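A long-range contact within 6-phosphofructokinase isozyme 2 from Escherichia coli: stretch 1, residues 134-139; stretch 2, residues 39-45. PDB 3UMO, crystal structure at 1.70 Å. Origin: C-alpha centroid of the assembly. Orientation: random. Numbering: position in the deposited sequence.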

# COMPACT_ATOMS: atom_id res chain seq x y z
N LEU A 134 -3.32 3.48 -41.50
CA LEU A 134 -2.51 4.17 -40.50
C LEU A 134 -3.18 4.11 -39.14
O LEU A 134 -4.32 4.58 -38.97
CB LEU A 134 -2.30 5.63 -40.89
CG LEU A 134 -1.56 6.43 -39.82
CD1 LEU A 134 -0.14 5.90 -39.68
CD2 LEU A 134 -1.55 7.93 -40.15
N VAL A 135 -2.49 3.54 -38.17
CA VAL A 135 -3.00 3.49 -36.80
C VAL A 135 -2.35 4.58 -35.96
O VAL A 135 -1.15 4.52 -35.68
CB VAL A 135 -2.74 2.12 -36.14
CG1 VAL A 135 -3.37 2.08 -34.74
CG2 VAL A 135 -3.28 1.00 -37.00
N ILE A 136 -3.14 5.56 -35.55
CA ILE A 136 -2.66 6.62 -34.68
C ILE A 136 -3.04 6.24 -33.25
O ILE A 136 -4.21 6.26 -32.88
CB ILE A 136 -3.28 7.98 -35.05
CG1 ILE A 136 -3.07 8.27 -36.53
CG2 ILE A 136 -2.67 9.09 -34.20
CD1 ILE A 136 -4.36 8.39 -37.32
N SER A 137 -2.04 5.88 -32.44
CA SER A 137 -2.31 5.36 -31.11
C SER A 137 -1.37 5.93 -30.04
O SER A 137 -0.15 5.99 -30.23
CB SER A 137 -2.20 3.82 -31.10
OG SER A 137 -2.29 3.33 -29.78
N GLY A 138 -1.94 6.35 -28.92
CA GLY A 138 -1.15 6.81 -27.80
C GLY A 138 -1.51 8.23 -27.41
O GLY A 138 -2.37 8.86 -28.03
N SER A 139 -0.83 8.72 -26.38
CA SER A 139 -1.07 10.06 -25.87
C SER A 139 -0.53 11.16 -26.79
O SER A 139 0.24 10.88 -27.71
CB SER A 139 -0.44 10.21 -24.48
OG SER A 139 0.97 10.03 -24.53
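Stretch 2 (39-45) GGGINVA

The start of a helix can approach a β-strand most closely where its residues carry no side chains, and the contact between residues 134-139 and 39-45 of this phosphofructokinase illustrates the principle well. Stretch 1 is the end of a strand, Leu-134 to Ser-137, which runs out into a loop at Gly-138 and Ser-139. In stretch 2, Gly-39 occupies the N-cap position and the helix begins at Gly-40, continuing beyond Ala-45. The N-to-C directions of strand and helix make an angle of 133°, an oblique crossing roughly midway between perpendicular and antiparallel, and their axes come within 7.2 Å. Consequently the first turn of the helix meets the end of the strand, while Val-44, one turn further on, reaches back to Val-135.

The tightest part of the contact lies between backbones. The CA atoms of Gly-138 and Gly-40 are 4.2 Å apart, and those of Ser-137 and Gly-41 are 4.6 Å apart. At the beginning of a helix the amide groups have no carbonyl partners from a preceding turn, and one of them is satisfied here by the strand: Gly-41 N donates a hydrogen bond to Ser-137 O at 3.1 Å, with an angle of 136° at the hydrogen that departs noticeably from linearity. The same carbonyl receives a CA-H...O contact, with Gly-40 CA 3.6 Å from Ser-137 O. Further along, the helix supplies its own bonds, as in Val-44 N to Gly-40 O at 2.9 Å.

The geometry bears on three of the glycines, and not in the same way. At Gly-40 the backbone angles are helical, but a CB would point toward the strand and fall 2.4 Å from Ser-137 OG and 2.8 Å from Gly-138 N, a clash with both. Gly-39 and Gly-138, by contrast, have positive phi values of 124° and 122°, and at their backbone angles a CB would be jammed against the preceding carbonyl oxygen. Their conformations call for glycine irrespective of the neighbouring stretch.

Side chains along the strand follow the usual alternation. Val-135 and Ser-137 direct their CA-to-CB bonds toward the helix, whereas Ile-136 between them points away, with chi1 in the m well and chi2 at 117°, between wells. Ser-137 adopts the t rotamer (chi1 172°), which brings its OG to 3.3 Å from Gly-40 CA, a close approach made possible by the bare CA. Ser-137 OG also lies 4.2 Å from Val-44 CG2.

Val-135 and Val-44 complete the contact, each pointing toward the other stretch and each with chi1 near t, at -177° and 170°. In these rotamers their CG1 methyls meet at 4.2 Å, an ordinary apolar separation between Val-135 CG1 and Val-44 CG1. On the helix, Ile-42 turns away with chi1 m and chi2 t, and Asn-43 points sideways, its OD1 engaged in a hydrogen bond elsewhere in the structure. The whole interface buries 206 Å², a small area built from bare backbone and a few side chains.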

# COMPACT_ATOMS: atom_id res chain seq x y z
N GLY A 39 4.89 2.92 -26.08
CA GLY A 39 4.10 3.80 -26.92
C GLY A 39 3.01 3.04 -27.64
O GLY A 39 3.21 1.88 -28.02
N GLY A 40 1.86 3.69 -27.82
CA GLY A 40 0.69 3.05 -28.38
C GLY A 40 0.92 2.44 -29.75
O GLY A 40 0.82 1.22 -29.91
N GLY A 41 1.22 3.29 -30.73
CA GLY A 41 1.44 2.84 -32.10
C GLY A 41 2.60 1.86 -32.20
O GLY A 41 2.55 0.92 -32.98
N ILE A 42 3.64 2.09 -31.40
CA ILE A 42 4.77 1.17 -31.40
C ILE A 42 4.34 -0.22 -30.95
O ILE A 42 4.70 -1.22 -31.57
CB ILE A 42 5.93 1.71 -30.53
CG1 ILE A 42 6.68 2.80 -31.30
CG2 ILE A 42 6.90 0.58 -30.16
CD1 ILE A 42 7.72 3.54 -30.48
N ASN A 43 3.55 -0.28 -29.89
CA ASN A 43 3.08 -1.56 -29.39
C ASN A 43 2.08 -2.24 -30.32
O ASN A 43 2.06 -3.46 -30.42
CB ASN A 43 2.53 -1.43 -27.97
CG ASN A 43 3.63 -1.41 -26.93
OD1 ASN A 43 4.64 -2.09 -27.08
ND2 ASN A 43 3.43 -0.63 -25.87
N VAL A 44 1.27 -1.45 -31.02
CA VAL A 44 0.39 -1.99 -32.04
C VAL A 44 1.22 -2.69 -33.12
O VAL A 44 0.90 -3.80 -33.55
CB VAL A 44 -0.50 -0.89 -32.67
CG1 VAL A 44 -1.23 -1.42 -33.90
CG2 VAL A 44 -1.50 -0.39 -31.64
N ALA A 45 2.32 -2.04 -33.53
CA ALA A 45 3.21 -2.62 -34.54
C ALA A 45 3.86 -3.92 -34.04
O ALA A 45 4.02 -4.88 -34.80
CB ALA A 45 4.26 -1.61 -34.97